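Local atomic coordinates of putative xanthine dehydrogenase YAGS fad-binding subunit (Escherichia coli, PDB entry 5G5G), a protein that probably oxidises aldehydes to carboxylic acids, as the molybdenum-bearing subunit of a periplasmic aldehyde oxidase that carries a pterin cytosine dinucleotide cofactor. Residues Pro183-Met188 with Thr280-Thr285; Leu638-Ala643 with Tyr659-His664. All coordinates share one frame; numbering follows the deposited sequence.

In the fold
Contact 1 comes first along the chain and closes before contact 2 opens. Their centres lie 12 Å apart, yet they fall in different molybdopterin cofactor-binding regions. Contact 1 lies at the end of strand 174-182 and the start of strand 285-293, neighbours in one mixed sheet. Contact 2 follows helix 619-638 and leads toward strand 669-674 of another mixed sheet. The two contacts touch through segment 183-188, where Y659 OH probably bonds to S186 N and L642 N to D184 O. M188 also packs on the Y659 ring. Together they join the two cofactor-binding regions. The H187 side chain of contact 1 lies about 6 Å from the bound dioxothiomolybdenum(VI) ion.

Contact 1 (Pro183-Met188 with Thr280-Thr285); sequences PDQSHM and THRPAT
Q185 and R282 pair as an antiparallel hydrogen-bonded bridge. It is a single bridge between two loops, just beyond the antiparallel strands 174-182 and 285-293. Q185 N gives to R282 O over 3.2 Å, and R282 N gives to Q185 O over 2.8 Å. The two side chains run side by side and point the same way. R282 NE donates to Q185 OE1 over 2.8 Å. The acceptor lies in the guanidinium plane, but the donor is tilted from the amide plane, and the two flat groups stand 78° apart. R282 has CG anti to the backbone N (chi1 -171°), and a bend at chi3 brings NE to the glutamine. A water also links Q185 OE1 to R282 NH2. Farther out, R282 NH1 forms a salt bridge with E317 and NH2 bonds to R350 O, so partners at NE, NH1 and NH2 fix how the group is turned.

D184 OD1 accepts a hydrogen bond from A284 N over 3.0 Å, from above the carboxylate plane. H281 lies alongside D184. Its ND1 donates to R282 O over 3.1 Å, above the carbonyl plane. Q185 N meets the same oxygen in that plane, on a lone pair. Two donors thus grip R282 O. H281 NE2 bonds to P344 O.

H187 NE2 bonds to the backbone oxygen of A348, a residue of the molybdenum pocket. At the edge of the same ring, H187 CE1 sits 3.2 Å from T280 OG1.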
loop_
_atom_site.group_PDB
_atom_site.type_symbol
_atom_site.label_atom_id
_atom_site.label_comp_id
_atom_site.label_asym_id
_atom_site.label_seq_id
_atom_site.Cartn_x
_atom_site.Cartn_y
_atom_site.Cartn_z
ATOM N N PRO C 183 -12.579 -8.670 -5.746
ATOM C CA PRO C 183 -12.149 -7.828 -6.830
ATOM C C PRO C 183 -10.685 -8.070 -7.195
ATOM O O PRO C 183 -9.923 -8.743 -6.453
ATOM C CB PRO C 183 -12.302 -6.395 -6.207
ATOM C CG PRO C 183 -11.941 -6.594 -4.798
ATOM C CD PRO C 183 -12.465 -7.979 -4.453
ATOM N N ASP C 184 -10.271 -7.469 -8.321
ATOM C CA ASP C 184 -8.874 -7.379 -8.610
ATOM C C ASP C 184 -8.180 -6.575 -7.499
ATOM O O ASP C 184 -8.728 -5.569 -6.972
ATOM C CB ASP C 184 -8.668 -6.723 -9.982
ATOM C CG ASP C 184 -9.347 -7.490 -11.086
ATOM O OD1 ASP C 184 -8.789 -8.522 -11.473
ATOM O OD2 ASP C 184 -10.432 -7.017 -11.553
ATOM N N GLN C 185 -7.021 -7.051 -7.065
ATOM C CA GLN C 185 -6.251 -6.363 -6.019
ATOM C C GLN C 185 -4.830 -6.099 -6.482
ATOM O O GLN C 185 -4.277 -6.813 -7.349
ATOM C CB GLN C 185 -6.252 -7.151 -4.669
ATOM C CG GLN C 185 -7.656 -7.405 -4.146
ATOM C CD GLN C 185 -7.721 -8.422 -3.001
ATOM O OE1 GLN C 185 -6.825 -9.229 -2.822
ATOM N NE2 GLN C 185 -8.856 -8.419 -2.266
ATOM N N SER C 186 -4.194 -5.172 -5.789
ATOM C CA SER C 186 -2.868 -4.683 -6.164
ATOM C C SER C 186 -1.879 -4.747 -5.017
ATOM O O SER C 186 -2.215 -4.434 -3.877
ATOM C CB SER C 186 -2.994 -3.217 -6.703
ATOM O OG SER C 186 -1.892 -2.873 -7.524
ATOM N N HIS C 187 -0.599 -5.013 -5.331
ATOM C CA HIS C 187 0.382 -5.222 -4.260
ATOM C C HIS C 187 0.678 -3.954 -3.468
ATOM O O HIS C 187 0.755 -3.949 -2.239
ATOM C CB HIS C 187 1.669 -5.801 -4.809
ATOM C CG HIS C 187 1.430 -6.927 -5.744
ATOM N ND1 HIS C 187 1.165 -6.724 -7.095
ATOM C CD2 HIS C 187 1.364 -8.256 -5.534
ATOM C CE1 HIS C 187 0.939 -7.887 -7.656
ATOM N NE2 HIS C 187 1.064 -8.833 -6.734
ATOM N N MET C 188 0.833 -2.863 -4.218
ATOM C CA MET C 188 1.158 -1.572 -3.644
ATOM C C MET C 188 2.382 -1.622 -2.736
ATOM O O MET C 188 2.449 -0.956 -1.700
ATOM C CB MET C 188 -0.018 -0.975 -2.859
ATOM C CG MET C 188 -1.352 -0.990 -3.577
ATOM S SD MET C 188 -1.451 0.107 -4.999
ATOM C CE MET C 188 -1.462 1.647 -4.290
ATOM N N THR C 280 1.399 -6.641 -12.308
ATOM C CA THR C 280 0.390 -7.669 -12.148
ATOM C C THR C 280 -0.579 -7.287 -11.016
ATOM O O THR C 280 -0.303 -6.376 -10.229
ATOM C CB THR C 280 1.017 -9.016 -11.826
ATOM O OG1 THR C 280 1.654 -8.993 -10.554
ATOM C CG2 THR C 280 2.036 -9.387 -12.883
ATOM N N HIS C 281 -1.667 -8.035 -10.971
ATOM C CA HIS C 281 -2.666 -7.885 -9.958
ATOM C C HIS C 281 -3.263 -9.249 -9.539
ATOM O O HIS C 281 -3.247 -10.138 -10.321
ATOM C CB HIS C 281 -3.872 -7.070 -10.496
ATOM C CG HIS C 281 -4.511 -7.669 -11.713
ATOM N ND1 HIS C 281 -5.650 -8.431 -11.659
ATOM C CD2 HIS C 281 -4.143 -7.641 -13.015
ATOM C CE1 HIS C 281 -5.948 -8.865 -12.864
ATOM N NE2 HIS C 281 -5.051 -8.396 -13.707
ATOM N N ARG C 282 -3.764 -9.345 -8.324
ATOM C CA ARG C 282 -4.552 -10.530 -7.996
ATOM C C ARG C 282 -5.800 -10.529 -8.913
ATOM O O ARG C 282 -6.483 -9.553 -8.940
ATOM C CB ARG C 282 -5.017 -10.573 -6.550
ATOM C CG ARG C 282 -5.646 -11.935 -6.217
ATOM C CD ARG C 282 -6.372 -11.997 -4.876
ATOM N NE ARG C 282 -5.559 -11.566 -3.741
ATOM C CZ ARG C 282 -4.634 -12.300 -3.091
ATOM N NH1 ARG C 282 -4.204 -13.460 -3.557
ATOM N NH2 ARG C 282 -3.997 -11.769 -2.050
ATOM N N PRO C 283 -6.102 -11.650 -9.592
ATOM C CA PRO C 283 -7.355 -11.712 -10.341
ATOM C C PRO C 283 -8.555 -11.650 -9.430
ATOM O O PRO C 283 -8.567 -12.306 -8.375
ATOM C CB PRO C 283 -7.282 -13.077 -11.032
ATOM C CG PRO C 283 -5.800 -13.433 -11.032
ATOM C CD PRO C 283 -5.293 -12.868 -9.779
ATOM N N ALA C 284 -9.556 -10.897 -9.860
ATOM C CA ALA C 284 -10.884 -10.968 -9.318
ATOM C C ALA C 284 -11.364 -12.404 -9.412
ATOM O O ALA C 284 -10.901 -13.176 -10.300
ATOM C CB ALA C 284 -11.853 -10.072 -10.078
ATOM N N THR C 285 -12.260 -12.777 -8.504
ATOM C CA THR C 285 -12.912 -14.077 -8.560
ATOM C C THR C 285 -14.440 -13.956 -8.472
ATOM O O THR C 285 -14.988 -13.013 -7.944
ATOM C CB THR C 285 -12.428 -15.092 -7.467
ATOM O OG1 THR C 285 -12.904 -14.669 -6.172
ATOM C CG2 THR C 285 -10.886 -15.196 -7.456
HETATM O O HOH W 1 -9.567 -11.366 -5.980
HETATM O O HOH W 2 -5.531 -9.708 -0.434
HETATM O O HOH W 3 -2.016 -4.188 -9.883
#

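Contact 2 (Leu638-Ala643 with Tyr659-His664)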
loop_
_atom_site.group_PDB
_atom_site.type_symbol
_atom_site.label_atom_id
_atom_site.label_comp_id
_atom_site.label_asym_id
_atom_site.label_seq_id
_atom_site.Cartn_x
_atom_site.Cartn_y
_atom_site.Cartn_z
ATOM N N LEU C 638 -12.223 -4.414 3.638
ATOM C CA LEU C 638 -12.917 -3.178 3.876
ATOM C C LEU C 638 -12.754 -2.046 2.904
ATOM O O LEU C 638 -13.570 -1.115 2.911
ATOM C CB LEU C 638 -12.600 -2.661 5.268
ATOM C CG LEU C 638 -13.015 -3.594 6.387
ATOM C CD1 LEU C 638 -12.707 -3.035 7.744
ATOM C CD2 LEU C 638 -14.505 -3.917 6.350
ATOM N N MET C 639 -11.720 -2.093 2.088
ATOM C CA MET C 639 -11.394 -0.907 1.267
ATOM C C MET C 639 -10.716 -1.150 -0.066
ATOM O O MET C 639 -10.873 -0.307 -0.959
ATOM C CB MET C 639 -10.572 0.084 2.119
ATOM C CG MET C 639 -9.265 -0.494 2.629
ATOM S SD MET C 639 -8.320 0.609 3.717
ATOM C CE MET C 639 -9.152 0.408 5.278
ATOM N N GLU C 640 -9.990 -2.249 -0.251
ATOM C CA GLU C 640 -9.186 -2.458 -1.462
ATOM C C GLU C 640 -9.986 -2.976 -2.641
ATOM O O GLU C 640 -10.723 -3.983 -2.554
ATOM C CB GLU C 640 -8.083 -3.456 -1.162
ATOM C CG GLU C 640 -6.981 -2.900 -0.353
ATOM C CD GLU C 640 -5.816 -3.837 -0.081
ATOM O OE1 GLU C 640 -5.319 -4.532 -1.021
ATOM O OE2 GLU C 640 -5.322 -3.840 1.074
ATOM N N GLU C 641 -9.935 -2.252 -3.746
ATOM C CA GLU C 641 -10.505 -2.735 -4.993
ATOM C C GLU C 641 -9.898 -1.949 -6.160
ATOM O O GLU C 641 -9.935 -0.728 -6.152
ATOM C CB GLU C 641 -12.026 -2.561 -4.995
ATOM C CG GLU C 641 -12.656 -2.672 -6.371
ATOM C CD GLU C 641 -14.176 -2.816 -6.349
ATOM O OE1 GLU C 641 -14.817 -2.577 -5.288
ATOM O OE2 GLU C 641 -14.730 -3.165 -7.426
ATOM N N LEU C 642 -9.408 -2.665 -7.171
ATOM C CA LEU C 642 -9.098 -2.008 -8.452
ATOM C C LEU C 642 -10.427 -1.922 -9.215
ATOM O O LEU C 642 -10.945 -2.934 -9.670
ATOM C CB LEU C 642 -8.089 -2.803 -9.268
ATOM C CG LEU C 642 -6.643 -2.820 -8.738
ATOM C CD1 LEU C 642 -5.795 -3.907 -9.401
ATOM C CD2 LEU C 642 -5.975 -1.477 -8.918
ATOM N N ALA C 643 -10.922 -0.707 -9.389
ATOM C CA ALA C 643 -12.127 -0.441 -10.137
ATOM C C ALA C 643 -11.893 -0.661 -11.621
ATOM O O ALA C 643 -11.152 0.093 -12.244
ATOM C CB ALA C 643 -12.571 0.970 -9.885
ATOM N N TYR C 659 -6.407 3.704 -4.866
ATOM C CA TYR C 659 -6.474 2.316 -4.364
ATOM C C TYR C 659 -6.097 2.389 -2.918
ATOM O O TYR C 659 -4.931 2.682 -2.595
ATOM C CB TYR C 659 -5.530 1.428 -5.139
ATOM C CG TYR C 659 -5.595 -0.052 -4.681
ATOM C CD1 TYR C 659 -4.812 -0.522 -3.602
ATOM C CD2 TYR C 659 -6.442 -0.945 -5.315
ATOM C CE1 TYR C 659 -4.854 -1.858 -3.206
ATOM C CE2 TYR C 659 -6.490 -2.254 -4.958
ATOM C CZ TYR C 659 -5.687 -2.722 -3.899
ATOM O OH TYR C 659 -5.747 -4.053 -3.525
ATOM N N GLU C 660 -7.054 2.110 -2.030
ATOM C CA GLU C 660 -6.890 2.464 -0.645
ATOM C C GLU C 660 -6.424 1.288 0.162
ATOM O O GLU C 660 -7.117 0.267 0.227
ATOM C CB GLU C 660 -8.173 3.033 -0.033
ATOM C CG GLU C 660 -8.645 4.298 -0.692
ATOM C CD GLU C 660 -9.932 4.844 -0.075
ATOM O OE1 GLU C 660 -10.471 4.235 0.884
ATOM O OE2 GLU C 660 -10.422 5.878 -0.559
ATOM N N VAL C 661 -5.265 1.467 0.803
ATOM C CA VAL C 661 -4.724 0.514 1.758
ATOM C C VAL C 661 -4.843 1.060 3.150
ATOM O O VAL C 661 -5.045 2.243 3.341
ATOM C CB VAL C 661 -3.269 0.125 1.465
ATOM C CG1 VAL C 661 -3.195 -0.425 0.050
ATOM C CG2 VAL C 661 -2.292 1.288 1.721
ATOM N N PRO C 662 -4.762 0.205 4.178
ATOM C CA PRO C 662 -4.989 0.698 5.522
ATOM C C PRO C 662 -3.911 1.684 5.977
ATOM O O PRO C 662 -2.780 1.549 5.577
ATOM C CB PRO C 662 -4.870 -0.560 6.361
ATOM C CG PRO C 662 -5.398 -1.627 5.446
ATOM C CD PRO C 662 -4.749 -1.264 4.155
ATOM N N VAL C 663 -4.339 2.652 6.767
ATOM C CA VAL C 663 -3.477 3.675 7.320
ATOM C C VAL C 663 -3.412 3.501 8.849
ATOM O O VAL C 663 -4.205 2.727 9.457
ATOM C CB VAL C 663 -3.961 5.109 6.976
ATOM C CG1 VAL C 663 -3.897 5.349 5.463
ATOM C CG2 VAL C 663 -5.366 5.363 7.532
ATOM N N HIS C 664 -2.498 4.235 9.478
ATOM C CA HIS C 664 -2.338 4.116 10.941
ATOM C C HIS C 664 -3.642 4.137 11.715
ATOM O O HIS C 664 -3.877 3.254 12.566
ATOM C CB HIS C 664 -1.455 5.190 11.512
ATOM C CG HIS C 664 0.001 4.893 11.504
ATOM N ND1 HIS C 664 0.611 4.239 12.554
ATOM C CD2 HIS C 664 1.007 5.294 10.667
ATOM C CE1 HIS C 664 1.920 4.230 12.356
ATOM N NE2 HIS C 664 2.192 4.880 11.224
HETATM O O HOH W 4 -9.444 0.780 -3.033
HETATM O O HOH W 5 -12.272 2.288 -0.080
#
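Y659 OH donates to E640 OE1 over 2.6 Å, the one direct hydrogen bond between the two segments. The oxygen is met on its anti side, close to the carboxylate plane. The carboxylate and the ring stand 62° apart. Y659 OH also bonds to S186 N, and E640 OE2 forms a salt bridge with a basic side chain of another protein chain. A phenylalanine in place of Y659 would probably leave S186 N without its acceptor and E640 OE1 without this donor.

Waters make the other polar links. One water joins M639 O, E641 N and E660 N. A second joins M639 O to E660 OE1.

Apolar packing flanks these bonds. L642 CD2 rests 3.7 Å from Y659 CD2. M639 has CG between the backbone N and the carbonyl carbon (chi1 60°), which sets CG 3.3 Å from E660 O. That oxygen is buried and has no polar partner. Farther along, M639 SD lies 4.1 Å from P662 CD.

Segment 638-643 leaves helix 619-638 at M639 and leads into strand 644-645, with L638 packed on strand 602-612. Segment 659-664 lies between strands 650-651 and 669-674.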